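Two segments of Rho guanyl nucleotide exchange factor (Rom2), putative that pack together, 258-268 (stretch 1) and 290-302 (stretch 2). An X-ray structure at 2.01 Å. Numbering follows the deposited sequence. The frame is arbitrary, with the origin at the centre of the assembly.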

ATOM      1  N   ALA A 258      23.126   8.988  -3.313  1.00 49.51           N
ATOM      2  CA  ALA A 258      24.026   8.333  -2.377  1.00 52.22           C
ATOM      3  C   ALA A 258      24.335   6.911  -2.914  1.00 49.81           C
ATOM      4  O   ALA A 258      23.552   6.355  -3.672  1.00 48.85           O
ATOM      5  CB  ALA A 258      23.383   8.280  -0.975  1.00 52.09           C
ATOM      6  N   ARG A 259      25.459   6.331  -2.473  1.00 50.12           N
ATOM      7  CA  ARG A 259      26.041   5.132  -3.034  1.00 48.58           C
ATOM      8  C   ARG A 259      25.891   5.213  -4.560  1.00 55.21           C
ATOM      9  O   ARG A 259      25.064   4.488  -5.159  1.00 47.91           O
ATOM     10  CB  ARG A 259      25.356   3.888  -2.478  1.00 57.99           C
ATOM     11  CG  ARG A 259      25.210   3.840  -0.958  1.00 57.54           C
ATOM     12  CD  ARG A 259      24.762   2.441  -0.504  1.00 60.85           C
ATOM     13  NE  ARG A 259      23.890   2.510   0.684  1.00 69.10           N
ATOM     14  CZ  ARG A 259      23.352   1.465   1.324  1.00 69.59           C
ATOM     15  NH1 ARG A 259      23.573   0.199   0.929  1.00 69.26           N
ATOM     16  NH2 ARG A 259      22.595   1.698   2.390  1.00 68.95           N
ATOM     17  N   PRO A 260      26.679   6.104  -5.193  1.00 54.70           N
ATOM     18  CA  PRO A 260      26.499   6.445  -6.627  1.00 50.59           C
ATOM     19  C   PRO A 260      26.783   5.299  -7.566  1.00 48.83           C
ATOM     20  O   PRO A 260      26.349   5.326  -8.710  1.00 49.08           O
ATOM     21  CB  PRO A 260      27.493   7.610  -6.844  1.00 53.00           C
ATOM     22  CG  PRO A 260      28.532   7.410  -5.818  1.00 51.14           C
ATOM     23  CD  PRO A 260      27.927   6.677  -4.644  1.00 48.85           C
ATOM     24  N   ASP A 261      27.508   4.281  -7.098  1.00 46.60           N
ATOM     25  CA  ASP A 261      27.728   3.094  -7.895  1.00 50.50           C
ATOM     26  C   ASP A 261      26.677   1.978  -7.749  1.00 49.74           C
ATOM     27  O   ASP A 261      26.781   0.922  -8.414  1.00 48.59           O
ATOM     28  CB  ASP A 261      29.131   2.562  -7.618  1.00 50.63           C
ATOM     29  CG  ASP A 261      30.221   3.585  -8.023  1.00 65.16           C
ATOM     30  OD1 ASP A 261      30.085   4.299  -9.079  1.00 62.20           O
ATOM     31  OD2 ASP A 261      31.207   3.683  -7.262  1.00 66.59           O
ATOM     32  N   TRP A 262      25.647   2.243  -6.953  1.00 48.23           N
ATOM     33  CA  TRP A 262      24.627   1.234  -6.569  1.00 45.94           C
ATOM     34  C   TRP A 262      23.381   1.574  -7.289  1.00 39.76           C
ATOM     35  O   TRP A 262      22.871   2.692  -7.167  1.00 38.51           O
ATOM     36  CB  TRP A 262      24.368   1.262  -5.044  1.00 45.07           C
ATOM     37  CG  TRP A 262      23.587   0.094  -4.449  1.00 40.54           C
ATOM     38  CD1 TRP A 262      24.106  -0.975  -3.793  1.00 38.81           C
ATOM     39  CD2 TRP A 262      22.149  -0.078  -4.417  1.00 36.99           C
ATOM     40  NE1 TRP A 262      23.102  -1.769  -3.337  1.00 42.21           N
ATOM     41  CE2 TRP A 262      21.894  -1.245  -3.728  1.00 38.46           C
ATOM     42  CE3 TRP A 262      21.071   0.658  -4.908  1.00 41.65           C
ATOM     43  CZ2 TRP A 262      20.603  -1.743  -3.551  1.00 39.82           C
ATOM     44  CZ3 TRP A 262      19.771   0.172  -4.702  1.00 38.90           C
ATOM     45  CH2 TRP A 262      19.558  -1.014  -4.042  1.00 38.59           C
ATOM     46  N   LYS A 263      22.882   0.607  -8.055  1.00 39.29           N
ATOM     47  CA  LYS A 263      21.655   0.786  -8.823  1.00 38.87           C
ATOM     48  C   LYS A 263      21.044  -0.607  -9.185  1.00 41.27           C
ATOM     49  O   LYS A 263      21.780  -1.524  -9.645  1.00 43.46           O
ATOM     50  CB  LYS A 263      21.974   1.519 -10.135  1.00 44.84           C
ATOM     51  CG  LYS A 263      20.774   1.851 -11.014  1.00 38.89           C
ATOM     52  CD  LYS A 263      21.138   2.312 -12.412  1.00 40.82           C
ATOM     53  CE  LYS A 263      19.866   2.501 -13.239  1.00 41.99           C
ATOM     54  NZ  LYS A 263      20.119   2.627 -14.680  1.00 45.28           N
ATOM     55  N   ILE A 264      19.710  -0.723  -9.053  1.00 39.52           N
ATOM     56  CA  ILE A 264      18.952  -1.915  -9.519  1.00 32.86           C
ATOM     57  C   ILE A 264      18.053  -1.452 -10.628  1.00 31.82           C
ATOM     58  O   ILE A 264      17.379  -0.429 -10.508  1.00 35.24           O
ATOM     59  CB  ILE A 264      18.065  -2.532  -8.385  1.00 34.79           C
ATOM     60  CG1 ILE A 264      18.935  -3.123  -7.277  1.00 37.82           C
ATOM     61  CG2 ILE A 264      17.065  -3.554  -8.905  1.00 34.17           C
ATOM     62  CD1 ILE A 264      18.223  -3.299  -5.978  1.00 38.63           C
ATOM     63  N   SER A 265      18.038  -2.214 -11.705  1.00 34.95           N
ATOM     64  CA  SER A 265      17.029  -2.081 -12.744  1.00 34.73           C
ATOM     65  C   SER A 265      16.170  -3.336 -12.658  1.00 33.03           C
ATOM     66  O   SER A 265      16.702  -4.444 -12.821  1.00 30.47           O
ATOM     67  CB  SER A 265      17.693  -1.978 -14.154  1.00 34.51           C
ATOM     68  OG  SER A 265      18.020  -0.595 -14.437  1.00 37.82           O
ATOM     69  N   TRP A 266      14.861  -3.181 -12.487  1.00 35.34           N
ATOM     70  CA  TRP A 266      13.970  -4.378 -12.277  1.00 30.96           C
ATOM     71  C   TRP A 266      13.720  -5.106 -13.596  1.00 34.95           C
ATOM     72  O   TRP A 266      13.584  -4.474 -14.672  1.00 35.19           O
ATOM     73  CB  TRP A 266      12.663  -3.923 -11.558  1.00 29.78           C
ATOM     74  CG  TRP A 266      12.948  -3.327 -10.185  1.00 30.26           C
ATOM     75  CD1 TRP A 266      12.917  -2.038  -9.857  1.00 33.80           C
ATOM     76  CD2 TRP A 266      13.398  -4.027  -9.021  1.00 27.95           C
ATOM     77  NE1 TRP A 266      13.308  -1.853  -8.539  1.00 30.26           N
ATOM     78  CE2 TRP A 266      13.613  -3.071  -8.010  1.00 29.06           C
ATOM     79  CE3 TRP A 266      13.640  -5.401  -8.731  1.00 31.53           C
ATOM     80  CZ2 TRP A 266      14.042  -3.409  -6.711  1.00 30.47           C
ATOM     81  CZ3 TRP A 266      14.046  -5.761  -7.424  1.00 32.49           C
ATOM     82  CH2 TRP A 266      14.253  -4.755  -6.420  1.00 29.46           C
ATOM     83  N   GLU A 267      13.695  -6.433 -13.535  1.00 31.76           N
ATOM     84  CA  GLU A 267      13.331  -7.250 -14.712  1.00 34.14           C
ATOM     85  C   GLU A 267      11.970  -7.045 -15.220  1.00 35.84           C
ATOM     86  O   GLU A 267      11.808  -7.043 -16.414  1.00 37.05           O
ATOM     87  CB  GLU A 267      13.627  -8.743 -14.512  1.00 34.89           C
ATOM     88  CG  GLU A 267      15.129  -8.967 -14.177  1.00 37.24           C
ATOM     89  CD  GLU A 267      15.532 -10.425 -14.233  1.00 41.57           C
ATOM     90  OE1 GLU A 267      14.749 -11.280 -14.727  1.00 41.11           O
ATOM     91  OE2 GLU A 267      16.652 -10.703 -13.828  1.00 41.37           O
ATOM     92  N   GLY A 268      10.990  -6.817 -14.346  1.00 34.63           N
ATOM     93  CA  GLY A 268       9.582  -6.610 -14.767  1.00 36.65           C
ATOM     94  C   GLY A 268       9.125  -5.166 -14.609  1.00 34.95           C
ATOM     95  O   GLY A 268       9.926  -4.247 -14.682  1.00 35.85           O
ATOM     96  N   ILE A 290      13.577 -10.851  -5.880  1.00 30.32           N
ATOM     97  CA  ILE A 290      14.259 -10.613  -4.579  1.00 36.21           C
ATOM     98  C   ILE A 290      15.788 -10.296  -4.742  1.00 35.25           C
ATOM     99  O   ILE A 290      16.528 -11.127  -5.273  1.00 35.53           O
ATOM    100  CB  ILE A 290      14.029 -11.783  -3.639  1.00 37.93           C
ATOM    101  CG1 ILE A 290      12.502 -12.045  -3.517  1.00 40.21           C
ATOM    102  CG2 ILE A 290      14.718 -11.542  -2.298  1.00 37.57           C
ATOM    103  CD1 ILE A 290      12.240 -13.411  -2.876  1.00 41.09           C
ATOM    104  N   ARG A 291      16.182  -9.056  -4.351  1.00 35.58           N
ATOM    105  CA  ARG A 291      17.586  -8.602  -4.371  1.00 37.12           C
ATOM    106  C   ARG A 291      18.130  -8.313  -2.946  1.00 38.58           C
ATOM    107  O   ARG A 291      17.382  -7.889  -2.036  1.00 36.64           O
ATOM    108  CB  ARG A 291      17.784  -7.312  -5.175  1.00 34.80           C
ATOM    109  CG  ARG A 291      17.211  -7.288  -6.610  1.00 39.40           C
ATOM    110  CD  ARG A 291      18.171  -7.812  -7.618  1.00 39.81           C
ATOM    111  NE  ARG A 291      17.707  -7.563  -8.960  1.00 45.09           N
ATOM    112  CZ  ARG A 291      18.317  -6.812  -9.888  1.00 41.90           C
ATOM    113  NH1 ARG A 291      19.494  -6.201  -9.644  1.00 38.44           N
ATOM    114  NH2 ARG A 291      17.722  -6.674 -11.097  1.00 40.08           N
ATOM    115  N   HIS A 292      19.460  -8.467  -2.831  1.00 37.50           N
ATOM    116  CA  HIS A 292      20.267  -8.062  -1.649  1.00 36.15           C
ATOM    117  C   HIS A 292      20.494  -6.553  -1.569  1.00 39.34           C
ATOM    118  O   HIS A 292      21.062  -5.959  -2.453  1.00 37.21           O
ATOM    119  CB  HIS A 292      21.607  -8.779  -1.671  1.00 37.34           C
ATOM    120  CG  HIS A 292      22.215  -8.943  -0.323  1.00 40.35           C
ATOM    121  ND1 HIS A 292      22.858  -7.916   0.301  1.00 38.09           N
ATOM    122  CD2 HIS A 292      22.333 -10.021   0.494  1.00 40.10           C
ATOM    123  CE1 HIS A 292      23.301  -8.323   1.480  1.00 44.11           C
ATOM    124  NE2 HIS A 292      22.997  -9.599   1.614  1.00 42.94           N
ATOM    125  N   ILE A 293      20.054  -5.919  -0.498  1.00 35.74           N
ATOM    126  CA  ILE A 293      20.167  -4.469  -0.342  1.00 39.40           C
ATOM    127  C   ILE A 293      21.609  -3.924  -0.309  1.00 40.96           C
ATOM    128  O   ILE A 293      21.846  -2.796  -0.664  1.00 43.27           O
ATOM    129  CB  ILE A 293      19.353  -4.024   0.936  1.00 51.08           C
ATOM    130  CG1 ILE A 293      19.137  -2.517   1.028  1.00 56.68           C
ATOM    131  CG2 ILE A 293      20.044  -4.448   2.236  1.00 55.61           C
ATOM    132  CD1 ILE A 293      18.137  -1.967   0.037  1.00 63.27           C
ATOM    133  N   GLU A 294      22.566  -4.702   0.170  1.00 41.78           N
ATOM    134  CA  GLU A 294      23.964  -4.258   0.172  1.00 44.30           C
ATOM    135  C   GLU A 294      24.618  -4.405  -1.174  1.00 43.52           C
ATOM    136  O   GLU A 294      25.182  -3.414  -1.718  1.00 43.15           O
ATOM    137  CB  GLU A 294      24.771  -5.017   1.233  1.00 47.38           C
ATOM    138  CG  GLU A 294      24.318  -4.795   2.669  1.00 51.71           C
ATOM    139  CD  GLU A 294      24.178  -3.317   3.031  1.00 62.94           C
ATOM    140  OE1 GLU A 294      24.720  -2.441   2.313  1.00 68.23           O
ATOM    141  OE2 GLU A 294      23.505  -3.014   4.061  1.00 73.31           O
ATOM    142  N   THR A 295      24.559  -5.612  -1.726  1.00 38.25           N
ATOM    143  CA  THR A 295      25.311  -5.871  -2.948  1.00 43.05           C
ATOM    144  C   THR A 295      24.553  -5.586  -4.229  1.00 46.45           C
ATOM    145  O   THR A 295      25.175  -5.467  -5.265  1.00 43.54           O
ATOM    146  CB  THR A 295      25.745  -7.307  -3.014  1.00 49.54           C
ATOM    147  OG1 THR A 295      24.595  -8.118  -3.202  1.00 43.28           O
ATOM    148  CG2 THR A 295      26.541  -7.714  -1.692  1.00 46.13           C
ATOM    149  N   SER A 296      23.218  -5.586  -4.158  1.00 39.53           N
ATOM    150  CA  SER A 296      22.264  -5.321  -5.261  1.00 34.35           C
ATOM    151  C   SER A 296      22.115  -6.486  -6.175  1.00 35.61           C
ATOM    152  O   SER A 296      21.309  -6.424  -7.110  1.00 37.94           O
ATOM    153  CB  SER A 296      22.529  -4.059  -6.068  1.00 35.00           C
ATOM    154  OG  SER A 296      23.554  -4.280  -7.062  1.00 37.65           O
ATOM    155  N   GLU A 297      22.743  -7.587  -5.824  1.00 34.36           N
ATOM    156  CA  GLU A 297      22.652  -8.814  -6.601  1.00 42.23           C
ATOM    157  C   GLU A 297      21.286  -9.526  -6.449  1.00 41.69           C
ATOM    158  O   GLU A 297      20.630  -9.455  -5.384  1.00 40.07           O
ATOM    159  CB  GLU A 297      23.773  -9.791  -6.168  1.00 43.00           C
ATOM    160  CG  GLU A 297      23.460 -10.517  -4.845  1.00 58.97           C
ATOM    161  CD  GLU A 297      24.649 -11.102  -4.044  1.00 63.53           C
ATOM    162  OE1 GLU A 297      25.226 -12.129  -4.472  1.00 65.88           O
ATOM    163  OE2 GLU A 297      24.925 -10.590  -2.934  1.00 54.35           O
ATOM    164  N   LEU A 298      20.950 -10.281  -7.484  1.00 37.31           N
ATOM    165  CA  LEU A 298      19.767 -11.101  -7.590  1.00 38.60           C
ATOM    166  C   LEU A 298      19.878 -12.307  -6.667  1.00 44.04           C
ATOM    167  O   LEU A 298      20.825 -13.056  -6.766  1.00 39.81           O
ATOM    168  CB  LEU A 298      19.584 -11.601  -9.036  1.00 35.67           C
ATOM    169  CG  LEU A 298      18.413 -12.555  -9.254  1.00 38.25           C
ATOM    170  CD1 LEU A 298      17.093 -11.855  -8.850  1.00 40.20           C
ATOM    171  CD2 LEU A 298      18.354 -13.013 -10.673  1.00 38.67           C
ATOM    172  N   ILE A 299      18.892 -12.499  -5.789  1.00 39.17           N
ATOM    173  CA  ILE A 299      18.843 -13.674  -4.904  1.00 38.47           C
ATOM    174  C   ILE A 299      17.870 -14.719  -5.400  1.00 41.05           C
ATOM    175  O   ILE A 299      18.223 -15.885  -5.404  1.00 43.32           O
ATOM    176  CB  ILE A 299      18.422 -13.257  -3.487  1.00 42.34           C
ATOM    177  CG1 ILE A 299      19.443 -12.288  -2.887  1.00 41.39           C
ATOM    178  CG2 ILE A 299      18.198 -14.462  -2.537  1.00 47.32           C
ATOM    179  CD1 ILE A 299      20.742 -12.971  -2.455  1.00 45.05           C
ATOM    180  N   HIS A 300      16.625 -14.333  -5.741  1.00 40.54           N
ATOM    181  CA  HIS A 300      15.587 -15.312  -6.090  1.00 39.94           C
ATOM    182  C   HIS A 300      14.509 -14.629  -6.940  1.00 35.96           C
ATOM    183  O   HIS A 300      14.229 -13.424  -6.820  1.00 32.87           O
ATOM    184  CB  HIS A 300      15.081 -16.047  -4.793  1.00 44.78           C
ATOM    185  CG  HIS A 300      14.258 -17.264  -5.064  1.00 58.85           C
ATOM    186  ND1 HIS A 300      14.625 -18.225  -5.991  1.00 63.44           N
ATOM    187  CD2 HIS A 300      13.049 -17.658  -4.578  1.00 60.94           C
ATOM    188  CE1 HIS A 300      13.693 -19.169  -6.047  1.00 57.95           C
ATOM    189  NE2 HIS A 300      12.724 -18.846  -5.210  1.00 62.75           N
ATOM    190  N   ILE A 301      13.994 -15.371  -7.905  1.00 34.50           N
ATOM    191  CA  ILE A 301      12.766 -15.022  -8.596  1.00 37.83           C
ATOM    192  C   ILE A 301      11.683 -16.083  -8.251  1.00 41.64           C
ATOM    193  O   ILE A 301      11.896 -17.297  -8.430  1.00 36.66           O
ATOM    194  CB  ILE A 301      13.005 -14.953 -10.111  1.00 35.14           C
ATOM    195  CG1 ILE A 301      13.916 -13.772 -10.413  1.00 37.81           C
ATOM    196  CG2 ILE A 301      11.722 -14.801 -10.910  1.00 39.49           C
ATOM    197  CD1 ILE A 301      14.367 -13.728 -11.829  1.00 42.32           C
ATOM    198  N   MET A 302      10.494 -15.629  -7.835  1.00 41.71           N
ATOM    199  CA  MET A 302       9.318 -16.578  -7.559  1.00 35.30           C
ATOM    200  C   MET A 302       8.229 -16.302  -8.606  1.00 32.73           C
ATOM    201  O   MET A 302       7.617 -15.227  -8.601  1.00 35.37           O
ATOM    202  CB  MET A 302       8.805 -16.335  -6.139  1.00 33.98           C
ATOM    203  CG  MET A 302       9.833 -16.341  -5.014  1.00 36.73           C
ATOM    204  SD  MET A 302       9.222 -15.746  -3.365  1.00 49.53           S
ATOM    205  CE  MET A 302       8.083 -17.104  -2.999  1.00 52.78           C
TER
HETATM  206  O   HOH W   1      25.532  -0.910  -0.574  1.00 56.05           O

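Stretch 2 is part of a hairpin: segments of two strands, 290-292 and 298-302, which extend beyond the stretch at its ends, are joined by a tight connection whose residues 293-295 have helical backbone angles. Stretch 1 runs past one side of this hairpin, and together the two bury 553 Å² of surface.

Stretch 2 enters partway along a strand at Ile-290, whose side chain points away from stretch 1; its backbone serves the hairpin, with N bonded to His-300 O and O accepting from Ile-299 N. Arg-291, the next residue, points toward stretch 1 and has more area covered by it than any other residue of stretch 2. Its chi1 and chi2 are both m, and its length is covered by Trp-266 and Ile-264. Arg-291 CG lies 3.6 Å from Trp-266 CZ3, an aliphatic carbon against an indole whose CB points sideways but whose end comes nearer. Farther out, Ile-264 CG2 sits over one face of the guanidinium, 3.6 Å from Arg-291 CZ. The flat faces of this group are poor in hydrogen-bonding capacity and tolerate a methyl, while its polar atoms point outward in the plane. Arg-291 NH1 donates to Ser-296 O at 3.1 Å, tying the side chain back to its own hairpin; Arg-291 NH2 lies 3.0 Å from Ser-265 O. A long side chain with both apolar and polar parts suits such a mixed surface.

His-292 works mainly within the hairpin: its O accepts from Ser-296 N, and its ND1 accepts from Glu-294 N at 3.2 Å. Ile-293 follows, with CB directed away, yet its end returns to place CD1 4.4 Å from Trp-262 CZ2, a loose apolar contact between two buried side chains.

The indole of Trp-262 is the chief element that stretch 1 contributes here. Its chi1 is t, and Trp-262 NE1 reaches the backbone of the connection, lying 3.1 Å from Ile-293 O and making a weak hydrogen bond of 3.1 Å to Glu-294 O, bent to 129° at the hydrogen. Tryptophan suits this place because it combines a broad apolar surface with a single donor at its edge.

Glu-294 adds charge at the more exposed margin. Its end bends back so that Glu-294 OE1 forms a salt bridge with Arg-259 NH1 at 3.2 Å. Water 1 reinforces the pair, accepting from Arg-259 NH1 at 2.7 Å and donating to the backbone Glu-294 O at 2.8 Å.

Thr-295 turns away and braces the connection, its OG1 donating to Glu-297 OE2 at 2.5 Å. Ser-296, with phi at 77°, points back toward stretch 1. Ser-296 CB lies over the five-membered ring of Trp-262, 3.9 Å from the centroid, in a CH-pi contact, and 3.9 Å from Ile-264 CG1. The small side chain fits closely against both, while Ser-296 OG is satisfied by donating to Thr-295 O at 2.7 Å.

Along the second strand contact thins. Leu-298 CD2 lies 4.3 Å from Glu-267 OE2, and Ile-301 CD1 3.8 Å from Glu-267 OE1, so these branched apolar side chains lie against the end of Glu-267, leaving the exposed carboxylate beside two methyls.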